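PDB 4XRI: importin-95, which serves as a nuclear transport receptor of the importin-beta family, carrying protein cargo into the nucleus, and probably binds a small GTPase. Local coordinates for residues E562-Q567 and L613-T618; M582-C587 and S623-G628; R596-I601 and A637-E642; G628-I633 and S669-L674. The protein carries 2 engineered substitutions. One frame throughout, in Å; residues are numbered along the deposited sequence.

Contact 1 of 4, residues E562-Q567 and L613-T618; sequences ETLPLQ and LQILST
Leu564 carries the dense part of this meeting between the end of helix 546-567 and the last turn of helix 605-616 in the HEAT-repeat alpha-solenoid. Its CG stands anti to the carbonyl carbon (chi1 -73°), so the branched end reaches across. There CD2 meets CG1 of the buried Ile615 at 3.7 Å, the two chains crossing at about a right angle. The other methyl, CD1, lies 3.3 Å from OE1 of Gln614 and also rests near that residue's CB. A forked aliphatic chain suits the place, since each prong serves one of two successive residues. An alanine here would lose CG and both methyls and would probably leave Ile615 poorly covered on this flank.

The side formed by Gln567 and Thr618 is looser. NE2 of Gln567 stops 4.2 Å from Thr618 O, and a water bridges the side chains: it accepts from Gln567 NE2 at 3.1 Å and is hydrogen-bonded to Thr618 OG1 at 2.5 Å. Ser617 OG donates to Gln614 O from above the carbonyl plane. No direct hydrogen bond joins the segments: apolar contact holds one side, a water between two polar side chains the other.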
loop_
_atom_site.group_PDB
_atom_site.type_symbol
_atom_site.label_atom_id
_atom_site.label_comp_id
_atom_site.label_asym_id
_atom_site.label_seq_id
_atom_site.Cartn_x
_atom_site.Cartn_y
_atom_site.Cartn_z
ATOM N N GLU A 562 6.483 -14.764 -31.760
ATOM C CA GLU A 562 7.900 -15.107 -31.744
ATOM C C GLU A 562 8.398 -15.535 -30.359
ATOM O O GLU A 562 9.466 -16.134 -30.241
ATOM C CB GLU A 562 8.729 -13.928 -32.260
ATOM C CG GLU A 562 8.692 -13.785 -33.775
ATOM C CD GLU A 562 9.249 -12.462 -34.268
ATOM O OE1 GLU A 562 9.620 -11.620 -33.427
ATOM O OE2 GLU A 562 9.311 -12.265 -35.501
ATOM N N THR A 563 7.622 -15.242 -29.318
ATOM C CA THR A 563 7.994 -15.647 -27.962
ATOM C C THR A 563 7.725 -17.125 -27.714
ATOM O O THR A 563 8.234 -17.704 -26.751
ATOM C CB THR A 563 7.240 -14.837 -26.884
ATOM O OG1 THR A 563 5.845 -15.158 -26.921
ATOM C CG2 THR A 563 7.426 -13.339 -27.093
ATOM N N LEU A 564 6.917 -17.731 -28.577
ATOM C CA LEU A 564 6.559 -19.137 -28.416
ATOM C C LEU A 564 7.759 -20.069 -28.636
ATOM O O LEU A 564 8.013 -20.945 -27.808
ATOM C CB LEU A 564 5.405 -19.518 -29.353
ATOM C CG LEU A 564 4.023 -18.984 -28.977
ATOM C CD1 LEU A 564 2.969 -19.513 -29.939
ATOM C CD2 LEU A 564 3.678 -19.363 -27.546
ATOM N N PRO A 565 8.506 -19.898 -29.746
ATOM C CA PRO A 565 9.712 -20.731 -29.807
ATOM C C PRO A 565 10.794 -20.264 -28.833
ATOM O O PRO A 565 11.672 -21.048 -28.477
ATOM C CB PRO A 565 10.173 -20.578 -31.261
ATOM C CG PRO A 565 9.603 -19.284 -31.710
ATOM C CD PRO A 565 8.287 -19.167 -31.009
ATOM N N LEU A 566 10.730 -19.001 -28.419
ATOM C CA LEU A 566 11.645 -18.476 -27.408
ATOM C C LEU A 566 11.461 -19.207 -26.084
ATOM O O LEU A 566 12.433 -19.534 -25.403
ATOM C CB LEU A 566 11.436 -16.972 -27.215
ATOM C CG LEU A 566 12.459 -16.023 -27.847
ATOM C CD1 LEU A 566 12.631 -16.311 -29.330
ATOM C CD2 LEU A 566 12.043 -14.577 -27.623
ATOM N N GLN A 567 10.201 -19.450 -25.732
ATOM C CA GLN A 567 9.827 -20.221 -24.550
ATOM C C GLN A 567 10.575 -21.551 -24.491
ATOM O O GLN A 567 10.972 -22.003 -23.422
ATOM C CB GLN A 567 8.313 -20.455 -24.547
ATOM C CG GLN A 567 7.833 -21.540 -23.609
ATOM C CD GLN A 567 7.982 -21.160 -22.152
ATOM O OE1 GLN A 567 8.733 -21.793 -21.411
ATOM N NE2 GLN A 567 7.258 -20.127 -21.730
ATOM N N LEU A 613 -3.997 -18.207 -26.660
ATOM C CA LEU A 613 -4.314 -19.516 -26.105
ATOM C C LEU A 613 -3.088 -20.424 -26.115
ATOM O O LEU A 613 -2.896 -21.233 -25.208
ATOM C CB LEU A 613 -5.464 -20.171 -26.872
ATOM C CG LEU A 613 -6.840 -19.538 -26.656
ATOM C CD1 LEU A 613 -7.934 -20.381 -27.299
ATOM C CD2 LEU A 613 -7.113 -19.339 -25.177
ATOM N N GLN A 614 -2.262 -20.283 -27.148
ATOM C CA GLN A 614 -1.014 -21.035 -27.240
ATOM C C GLN A 614 -0.061 -20.657 -26.111
ATOM O O GLN A 614 0.676 -21.501 -25.600
ATOM C CB GLN A 614 -0.343 -20.803 -28.595
ATOM C CG GLN A 614 -0.899 -21.665 -29.714
ATOM C CD GLN A 614 -0.271 -21.362 -31.058
ATOM O OE1 GLN A 614 0.116 -20.228 -31.336
ATOM N NE2 GLN A 614 -0.158 -22.382 -31.900
ATOM N N ILE A 615 -0.079 -19.385 -25.731
ATOM C CA ILE A 615 0.749 -18.908 -24.631
ATOM C C ILE A 615 0.237 -19.466 -23.305
ATOM O O ILE A 615 1.025 -19.862 -22.446
ATOM C CB ILE A 615 0.785 -17.369 -24.585
ATOM C CG1 ILE A 615 1.591 -16.828 -25.767
ATOM C CG2 ILE A 615 1.396 -16.877 -23.285
ATOM C CD1 ILE A 615 1.598 -15.323 -25.864
ATOM N N LEU A 616 -1.085 -19.517 -23.158
ATOM C CA LEU A 616 -1.709 -20.077 -21.960
ATOM C C LEU A 616 -1.322 -21.536 -21.735
ATOM O O LEU A 616 -1.065 -21.951 -20.606
ATOM C CB LEU A 616 -3.235 -19.964 -22.041
ATOM C CG LEU A 616 -3.880 -18.619 -21.702
ATOM C CD1 LEU A 616 -5.397 -18.754 -21.679
ATOM C CD2 LEU A 616 -3.365 -18.095 -20.369
ATOM N N SER A 617 -1.283 -22.309 -22.816
ATOM C CA SER A 617 -1.017 -23.743 -22.728
ATOM C C SER A 617 0.403 -24.047 -22.255
ATOM O O SER A 617 0.702 -25.173 -21.860
ATOM C CB SER A 617 -1.260 -24.414 -24.083
ATOM O OG SER A 617 -0.337 -23.950 -25.053
ATOM N N THR A 618 1.273 -23.044 -22.299
ATOM C CA THR A 618 2.662 -23.228 -21.898
ATOM C C THR A 618 3.007 -22.482 -20.619
ATOM O O THR A 618 4.159 -22.475 -20.191
ATOM C CB THR A 618 3.621 -22.771 -23.000
ATOM O OG1 THR A 618 3.384 -21.391 -23.302
ATOM C CG2 THR A 618 3.395 -23.590 -24.232
HETATM O O HOH W 1 4.843 -19.353 -23.469
#

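Contact 2 of 4, residues M582-C587 and S623-G628; sequences MQTSLC and SSVPEG
This is a helix-to-helix contact of the HEAT-repeat alpha-solenoid, between the middle of helix 573-597 and the opening turn of helix 625-640, with helix 605-616 packed against both through Ile615. The backbones come close, 5.3 Å between CA of Thr584 and CA of Val625. The carbonyl O of Gly628 lies 3.8 Å from CB of Cys587. One hydrogen bond crosses the contact: Ser624 OG, in the crowded position between its own N and carbonyl carbon (chi1 66°), donates to Thr584 OG1 at 2.8 Å. Thr584 holds that oxygen anti to its carbonyl carbon, where it is also bonded to Glu580 O one turn back.

Beside this polar pair, Val625 sets its two methyls near OE1 of Gln583, CG2 at 3.7 Å, the side chains crossing obliquely; NE2 of the same amide is spent on Thr563. Ser623 caps the new helix by accepting from Val625 N at 3.2 Å with a nearly straight N-H (162°), and Pro626 suits a first turn, where an N-H is not needed. Thr584 OG1 thus accepts from Ser624 while bonded to Glu580 O, so the hydroxyl pair ties the turn ahead of helix 625-640 to helix 573-597.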
loop_
_atom_site.group_PDB
_atom_site.type_symbol
_atom_site.label_atom_id
_atom_site.label_comp_id
_atom_site.label_asym_id
_atom_site.label_seq_id
_atom_site.Cartn_x
_atom_site.Cartn_y
_atom_site.Cartn_z
ATOM N N MET A 582 8.584 -10.113 -21.108
ATOM C CA MET A 582 8.385 -9.807 -22.524
ATOM C C MET A 582 6.937 -10.049 -22.945
ATOM O O MET A 582 6.297 -9.184 -23.553
ATOM C CB MET A 582 9.328 -10.649 -23.387
ATOM C CG MET A 582 9.304 -10.309 -24.864
ATOM S SD MET A 582 10.441 -11.356 -25.798
ATOM C CE MET A 582 11.853 -11.369 -24.697
ATOM N N GLN A 583 6.429 -11.229 -22.612
ATOM C CA GLN A 583 5.069 -11.608 -22.969
ATOM C C GLN A 583 4.037 -10.747 -22.249
ATOM O O GLN A 583 3.023 -10.367 -22.831
ATOM C CB GLN A 583 4.838 -13.084 -22.656
ATOM C CG GLN A 583 5.591 -14.041 -23.571
ATOM C CD GLN A 583 5.393 -15.489 -23.187
ATOM O OE1 GLN A 583 5.281 -15.818 -22.007
ATOM N NE2 GLN A 583 5.342 -16.366 -24.184
ATOM N N THR A 584 4.309 -10.427 -20.988
ATOM C CA THR A 584 3.399 -9.606 -20.194
ATOM C C THR A 584 3.322 -8.186 -20.747
ATOM O O THR A 584 2.243 -7.593 -20.828
ATOM C CB THR A 584 3.828 -9.552 -18.714
ATOM O OG1 THR A 584 3.795 -10.872 -18.159
ATOM C CG2 THR A 584 2.889 -8.661 -17.919
ATOM N N SER A 585 4.476 -7.646 -21.126
ATOM C CA SER A 585 4.542 -6.310 -21.704
ATOM C C SER A 585 3.833 -6.267 -23.056
ATOM O O SER A 585 3.098 -5.325 -23.356
ATOM C CB SER A 585 5.996 -5.859 -21.861
ATOM O OG SER A 585 6.618 -5.683 -20.600
ATOM N N LEU A 586 4.065 -7.292 -23.870
ATOM C CA LEU A 586 3.465 -7.372 -25.196
ATOM C C LEU A 586 1.950 -7.533 -25.117
ATOM O O LEU A 586 1.218 -6.999 -25.951
ATOM C CB LEU A 586 4.077 -8.529 -25.988
ATOM C CG LEU A 586 5.471 -8.267 -26.564
ATOM C CD1 LEU A 586 6.080 -9.549 -27.106
ATOM C CD2 LEU A 586 5.399 -7.206 -27.651
ATOM N N CYS A 587 1.485 -8.271 -24.114
ATOM C CA CYS A 587 0.053 -8.428 -23.890
ATOM C C CYS A 587 -0.568 -7.102 -23.471
ATOM O O CYS A 587 -1.695 -6.789 -23.854
ATOM C CB CYS A 587 -0.224 -9.501 -22.831
ATOM S SG CYS A 587 -0.061 -11.207 -23.418
ATOM N N SER A 623 3.568 -16.891 -12.308
ATOM C CA SER A 623 3.802 -16.148 -13.537
ATOM C C SER A 623 2.764 -15.044 -13.692
ATOM O O SER A 623 1.599 -15.219 -13.337
ATOM C CB SER A 623 3.773 -17.088 -14.745
ATOM O OG SER A 623 3.906 -16.369 -15.958
ATOM N N SER A 624 3.195 -13.902 -14.217
ATOM C CA SER A 624 2.296 -12.776 -14.437
ATOM C C SER A 624 1.627 -12.880 -15.802
ATOM O O SER A 624 0.765 -12.074 -16.149
ATOM C CB SER A 624 3.054 -11.452 -14.323
ATOM O OG SER A 624 4.009 -11.320 -15.358
ATOM N N VAL A 625 2.033 -13.883 -16.572
ATOM C CA VAL A 625 1.605 -14.020 -17.961
ATOM C C VAL A 625 0.133 -14.414 -18.163
ATOM O O VAL A 625 -0.544 -13.804 -18.988
ATOM C CB VAL A 625 2.490 -15.047 -18.708
ATOM C CG1 VAL A 625 1.973 -15.275 -20.115
ATOM C CG2 VAL A 625 3.935 -14.571 -18.743
ATOM N N PRO A 626 -0.368 -15.435 -17.432
ATOM C CA PRO A 626 -1.771 -15.788 -17.686
ATOM C C PRO A 626 -2.732 -14.638 -17.405
ATOM O O PRO A 626 -3.746 -14.495 -18.088
ATOM C CB PRO A 626 -2.024 -16.955 -16.717
ATOM C CG PRO A 626 -0.691 -17.520 -16.433
ATOM C CD PRO A 626 0.245 -16.344 -16.446
ATOM N N GLU A 627 -2.402 -13.821 -16.412
ATOM C CA GLU A 627 -3.240 -12.689 -16.042
ATOM C C GLU A 627 -3.250 -11.632 -17.141
ATOM O O GLU A 627 -4.286 -11.035 -17.430
ATOM C CB GLU A 627 -2.759 -12.085 -14.721
ATOM C CG GLU A 627 -3.655 -10.997 -14.167
ATOM C CD GLU A 627 -3.413 -10.755 -12.690
ATOM O OE1 GLU A 627 -3.886 -9.724 -12.166
ATOM O OE2 GLU A 627 -2.753 -11.602 -12.052
ATOM N N GLY A 628 -2.091 -11.414 -17.756
ATOM C CA GLY A 628 -1.972 -10.477 -18.857
ATOM C C GLY A 628 -2.720 -10.964 -20.082
ATOM O O GLY A 628 -3.357 -10.183 -20.786
#

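Contact 3 of 4, residues R596-I601 and A637-E642; sequences RLDKEI and ANAMEE
The best-held polar atom here is a water oxygen gripped by two bonds, both donated by the water: one to Asp598 OD1 at 2.7 Å, the other to the backbone O of Asn638 at 3.0 Å. More acceptors surround it than its two protons can serve, so the bonds are probably shared over time. The water links the loop after helix 573-597 to the last turn of helix 625-640, where the two backbones come closest: CA of Asp598 and CA of Ala639 are 4.5 Å apart. A short side chain suits Ala639, whose CB already sits 3.5 Å from Asp598 O; a longer one would probably clash.

Lys599 sets off away from the partner but bends back at chi2 and chi4, laying its CD 3.3 Å from Ala639 O and bringing NZ to 3.6 Å from OE1 of Glu641 in a salt bridge. Glu641 answers with a chain extended beyond CG, and the two cross obliquely; since Lys599 is exposed, solvent probably weakens the pair. On the buried side, Ile601 CG2 packs on CB of Ala639 and on CG of Met640, each at 4.0 Å, a greasy strip suited to a beta-branched residue. Asp598 and Glu641 each leave their helix with positive phi (54° and 55°), and the closeness of Asp598 to Ala639 puts the two ends side by side, as befits the stacked helices of a HEAT-repeat alpha-solenoid.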
loop_
_atom_site.group_PDB
_atom_site.type_symbol
_atom_site.label_atom_id
_atom_site.label_comp_id
_atom_site.label_asym_id
_atom_site.label_seq_id
_atom_site.Cartn_x
_atom_site.Cartn_y
_atom_site.Cartn_z
ATOM N N ARG A 596 -8.499 0.304 -27.886
ATOM C CA ARG A 596 -8.498 1.534 -28.665
ATOM C C ARG A 596 -9.200 1.353 -30.011
ATOM O O ARG A 596 -9.884 2.256 -30.489
ATOM C CB ARG A 596 -7.069 2.027 -28.892
ATOM C CG ARG A 596 -7.005 3.419 -29.493
ATOM C CD ARG A 596 -7.752 4.419 -28.626
ATOM N NE ARG A 596 -7.917 5.707 -29.296
ATOM C CZ ARG A 596 -8.972 6.040 -30.034
ATOM N NH1 ARG A 596 -9.966 5.179 -30.202
ATOM N NH2 ARG A 596 -9.032 7.237 -30.607
ATOM N N LEU A 597 -9.025 0.190 -30.628
ATOM C CA LEU A 597 -9.606 -0.063 -31.940
ATOM C C LEU A 597 -11.072 -0.470 -31.823
ATOM O O LEU A 597 -11.861 -0.223 -32.737
ATOM C CB LEU A 597 -8.816 -1.146 -32.678
ATOM C CG LEU A 597 -7.477 -0.711 -33.277
ATOM C CD1 LEU A 597 -6.708 -1.902 -33.828
ATOM C CD2 LEU A 597 -7.684 0.337 -34.365
ATOM N N ASP A 598 -11.428 -1.074 -30.688
ATOM C CA ASP A 598 -12.775 -1.593 -30.454
ATOM C C ASP A 598 -13.192 -2.539 -31.579
ATOM O O ASP A 598 -12.480 -3.495 -31.879
ATOM C CB ASP A 598 -13.783 -0.450 -30.311
ATOM C CG ASP A 598 -15.057 -0.882 -29.606
ATOM O OD1 ASP A 598 -15.000 -1.837 -28.807
ATOM O OD2 ASP A 598 -16.117 -0.271 -29.857
ATOM N N LYS A 599 -14.336 -2.261 -32.199
ATOM C CA LYS A 599 -14.905 -3.124 -33.235
ATOM C C LYS A 599 -13.956 -3.378 -34.404
ATOM O O LYS A 599 -14.030 -4.415 -35.063
ATOM C CB LYS A 599 -16.204 -2.516 -33.765
ATOM C CG LYS A 599 -17.325 -2.447 -32.746
ATOM C CD LYS A 599 -17.969 -3.805 -32.546
ATOM C CE LYS A 599 -19.083 -3.730 -31.522
ATOM N NZ LYS A 599 -20.081 -2.684 -31.877
ATOM N N GLU A 600 -13.064 -2.426 -34.654
ATOM C CA GLU A 600 -12.165 -2.499 -35.800
ATOM C C GLU A 600 -11.079 -3.563 -35.637
ATOM O O GLU A 600 -10.334 -3.846 -36.574
ATOM C CB GLU A 600 -11.518 -1.135 -36.043
ATOM C CG GLU A 600 -12.516 -0.001 -36.231
ATOM C CD GLU A 600 -13.506 -0.275 -37.346
ATOM O OE1 GLU A 600 -13.081 -0.761 -38.414
ATOM O OE2 GLU A 600 -14.711 -0.014 -37.149
ATOM N N ILE A 601 -10.994 -4.152 -34.447
ATOM C CA ILE A 601 -9.991 -5.178 -34.162
ATOM C C ILE A 601 -10.376 -6.521 -34.773
ATOM O O ILE A 601 -9.535 -7.404 -34.934
ATOM C CB ILE A 601 -9.790 -5.367 -32.639
ATOM C CG1 ILE A 601 -8.468 -6.081 -32.335
ATOM C CG2 ILE A 601 -10.944 -6.150 -32.036
ATOM C CD1 ILE A 601 -7.240 -5.274 -32.663
ATOM N N ALA A 637 -13.069 -9.578 -26.056
ATOM C CA ALA A 637 -14.467 -9.952 -25.892
ATOM C C ALA A 637 -15.353 -8.711 -25.839
ATOM O O ALA A 637 -16.427 -8.682 -26.437
ATOM C CB ALA A 637 -14.652 -10.799 -24.635
ATOM N N ASN A 638 -14.897 -7.691 -25.117
ATOM C CA ASN A 638 -15.624 -6.432 -25.006
ATOM C C ASN A 638 -15.718 -5.717 -26.348
ATOM O O ASN A 638 -16.701 -5.034 -26.633
ATOM C CB ASN A 638 -14.955 -5.518 -23.978
ATOM C CG ASN A 638 -15.605 -4.148 -23.903
ATOM O OD1 ASN A 638 -16.579 -3.950 -23.176
ATOM N ND2 ASN A 638 -15.062 -3.191 -24.648
ATOM N N ALA A 639 -14.689 -5.893 -27.170
ATOM C CA ALA A 639 -14.607 -5.220 -28.458
ATOM C C ALA A 639 -15.432 -5.930 -29.528
ATOM O O ALA A 639 -16.125 -5.287 -30.314
ATOM C CB ALA A 639 -13.158 -5.112 -28.902
ATOM N N MET A 640 -15.356 -7.257 -29.556
ATOM C CA MET A 640 -16.017 -8.029 -30.603
ATOM C C MET A 640 -17.442 -8.436 -30.232
ATOM O O MET A 640 -18.245 -8.756 -31.106
ATOM C CB MET A 640 -15.187 -9.270 -30.942
ATOM C CG MET A 640 -13.834 -8.946 -31.563
ATOM S SD MET A 640 -12.967 -10.397 -32.189
ATOM C CE MET A 640 -14.096 -10.948 -33.464
ATOM N N GLU A 641 -17.744 -8.415 -28.935
ATOM C CA GLU A 641 -19.073 -8.754 -28.423
ATOM C C GLU A 641 -19.536 -10.134 -28.896
ATOM O O GLU A 641 -18.829 -11.117 -28.699
ATOM C CB GLU A 641 -20.083 -7.667 -28.812
ATOM C CG GLU A 641 -19.824 -6.348 -28.092
ATOM C CD GLU A 641 -20.799 -5.250 -28.464
ATOM O OE1 GLU A 641 -21.224 -5.195 -29.634
ATOM O OE2 GLU A 641 -21.141 -4.438 -27.579
ATOM N N GLU A 642 -20.711 -10.214 -29.514
ATOM C CA GLU A 642 -21.260 -11.507 -29.933
ATOM C C GLU A 642 -20.375 -12.211 -30.964
ATOM O O GLU A 642 -20.432 -13.430 -31.109
ATOM C CB GLU A 642 -22.676 -11.342 -30.494
ATOM C CG GLU A 642 -22.855 -10.167 -31.438
ATOM C CD GLU A 642 -23.064 -8.856 -30.701
ATOM O OE1 GLU A 642 -22.693 -7.796 -31.253
ATOM O OE2 GLU A 642 -23.594 -8.889 -29.570
HETATM O O HOH W 2 -17.517 -2.930 -28.641
#

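Contact 4 of 4, residues G628-I633 and S669-L674; sequences GVFAAI and SMAIGL
The ring of Phe630 is the flat group of this contact, and everything that helix 665-682 offers it arrives obliquely, neither squarely over a face nor squarely at an edge. On its CD2 side it meets CG of Leu674 at 3.8 Å, and further out its CE2 lies 4.1 Å from CA of Ala671, whose lack of bulk lets the ring come so near the backbone. Leu616 and Ala658, from helices 605-616 and 648-660, also touch Phe630, so the aromatic group is enclosed by several helices. Its chi1 of -91° is about 30° from a staggered position, a twist that perhaps accommodates this enclosure.

The two segments run almost parallel, 10° between their directions with axes 10.1 Å apart, as expected of helices stacked in the same sense along the superhelix of a HEAT-repeat protein. Met670 points at the partner with CG anti to its backbone N and then bends at chi2 and chi3; it and Phe630 slide past each other in opposite directions, with Met670 CG 3.5 Å from Phe630 CB. A long, pliant thioether chain suits the place, bending alongside Phe630 CB, and it also touches Glu627.

Leu674 crosses Phe630 obliquely and sends CD2 to within 3.4 Å of Phe630 O. An alanine here would lose CG and both methyls, and would probably leave the CD2 side of the ring and the Phe630 carbonyl poorly packed. The other methyl of Leu674, CD1, reaches CG2 of Ile633 at 4.4 Å; Ile633 in turn packs against Leu612 and Phe651.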
loop_
_atom_site.group_PDB
_atom_site.type_symbol
_atom_site.label_atom_id
_atom_site.label_comp_id
_atom_site.label_asym_id
_atom_site.label_seq_id
_atom_site.Cartn_x
_atom_site.Cartn_y
_atom_site.Cartn_z
ATOM N N GLY A 628 -2.091 -11.414 -17.756
ATOM C CA GLY A 628 -1.972 -10.477 -18.857
ATOM C C GLY A 628 -2.720 -10.964 -20.082
ATOM O O GLY A 628 -3.357 -10.183 -20.786
ATOM N N VAL A 629 -2.638 -12.267 -20.336
ATOM C CA VAL A 629 -3.366 -12.887 -21.436
ATOM C C VAL A 629 -4.873 -12.737 -21.246
ATOM O O VAL A 629 -5.595 -12.376 -22.178
ATOM C CB VAL A 629 -3.014 -14.386 -21.571
ATOM C CG1 VAL A 629 -3.957 -15.070 -22.548
ATOM C CG2 VAL A 629 -1.562 -14.554 -22.006
ATOM N N PHE A 630 -5.337 -13.013 -20.031
ATOM C CA PHE A 630 -6.755 -12.904 -19.704
ATOM C C PHE A 630 -7.268 -11.476 -19.874
ATOM O O PHE A 630 -8.385 -11.255 -20.348
ATOM C CB PHE A 630 -7.008 -13.389 -18.275
ATOM C CG PHE A 630 -7.343 -14.853 -18.185
ATOM C CD1 PHE A 630 -6.498 -15.806 -18.731
ATOM C CD2 PHE A 630 -8.501 -15.274 -17.554
ATOM C CE1 PHE A 630 -6.804 -17.151 -18.652
ATOM C CE2 PHE A 630 -8.812 -16.618 -17.472
ATOM C CZ PHE A 630 -7.964 -17.558 -18.021
ATOM N N ALA A 631 -6.437 -10.512 -19.494
ATOM C CA ALA A 631 -6.785 -9.101 -19.618
ATOM C C ALA A 631 -6.951 -8.714 -21.082
ATOM O O ALA A 631 -7.853 -7.950 -21.437
ATOM C CB ALA A 631 -5.728 -8.234 -18.957
ATOM N N ALA A 632 -6.078 -9.257 -21.925
ATOM C CA ALA A 632 -6.132 -9.015 -23.362
ATOM C C ALA A 632 -7.356 -9.684 -23.986
ATOM O O ALA A 632 -8.006 -9.114 -24.862
ATOM C CB ALA A 632 -4.862 -9.506 -24.030
ATOM N N ILE A 633 -7.668 -10.891 -23.523
ATOM C CA ILE A 633 -8.830 -11.622 -24.014
ATOM C C ILE A 633 -10.122 -10.912 -23.615
ATOM O O ILE A 633 -11.061 -10.807 -24.410
ATOM C CB ILE A 633 -8.847 -13.069 -23.485
ATOM C CG1 ILE A 633 -7.686 -13.865 -24.084
ATOM C CG2 ILE A 633 -10.167 -13.750 -23.816
ATOM C CD1 ILE A 633 -7.542 -15.257 -23.515
ATOM N N SER A 669 -9.378 -14.651 -9.483
ATOM C CA SER A 669 -10.135 -13.402 -9.477
ATOM C C SER A 669 -10.297 -12.843 -10.887
ATOM O O SER A 669 -11.361 -12.342 -11.244
ATOM C CB SER A 669 -9.462 -12.364 -8.573
ATOM O OG SER A 669 -9.709 -12.651 -7.208
ATOM N N MET A 670 -9.235 -12.931 -11.682
ATOM C CA MET A 670 -9.276 -12.492 -13.073
ATOM C C MET A 670 -10.262 -13.326 -13.885
ATOM O O MET A 670 -10.956 -12.810 -14.760
ATOM C CB MET A 670 -7.882 -12.574 -13.699
ATOM C CG MET A 670 -7.815 -12.070 -15.125
ATOM S SD MET A 670 -8.133 -10.300 -15.259
ATOM C CE MET A 670 -6.591 -9.630 -14.643
ATOM N N ALA A 671 -10.309 -14.621 -13.590
ATOM C CA ALA A 671 -11.217 -15.534 -14.272
ATOM C C ALA A 671 -12.672 -15.177 -13.992
ATOM O O ALA A 671 -13.511 -15.212 -14.891
ATOM C CB ALA A 671 -10.933 -16.976 -13.854
ATOM N N ILE A 672 -12.965 -14.851 -12.737
ATOM C CA ILE A 672 -14.308 -14.443 -12.342
ATOM C C ILE A 672 -14.703 -13.160 -13.063
ATOM O O ILE A 672 -15.832 -13.017 -13.524
ATOM C CB ILE A 672 -14.405 -14.234 -10.824
ATOM C CG1 ILE A 672 -14.068 -15.535 -10.093
ATOM C CG2 ILE A 672 -15.794 -13.747 -10.442
ATOM C CD1 ILE A 672 -13.861 -15.355 -8.601
ATOM N N GLY A 673 -13.752 -12.237 -13.165
ATOM C CA GLY A 673 -13.955 -11.000 -13.895
ATOM C C GLY A 673 -14.188 -11.280 -15.368
ATOM O O GLY A 673 -14.970 -10.594 -16.027
ATOM N N LEU A 674 -13.508 -12.297 -15.889
ATOM C CA LEU A 674 -13.668 -12.687 -17.287
ATOM C C LEU A 674 -15.068 -13.231 -17.559
ATOM O O LEU A 674 -15.622 -13.018 -18.636
ATOM C CB LEU A 674 -12.616 -13.728 -17.682
ATOM C CG LEU A 674 -11.527 -13.265 -18.652
ATOM C CD1 LEU A 674 -12.146 -12.775 -19.955
ATOM C CD2 LEU A 674 -10.667 -12.180 -18.019
#

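In the fold
Each contact joins helices separated by one other in the chain, so together they step along the solenoid. Contacts 1 and 2, with centres about 11 Å apart, interlock: Thr563 OG1 and Gln583 NE2 lie 3.0 Å apart in a probable hydrogen bond, while Ile615 CG2 packs on Val625 CG1 at 3.6 Å. Contact 4 shares Gly628 with contact 2, again about 11 Å between centres, and meets contact 1 where Leu616 touches Val629 and Phe630. Contact 3 joins the same two helices as contact 2, but the two centres are about 20 Å apart, contact 3 lying at the far ends. A glycerol, probably from the crystallisation liquor, sits about 4 Å from the Phe630 side chain of contact 4.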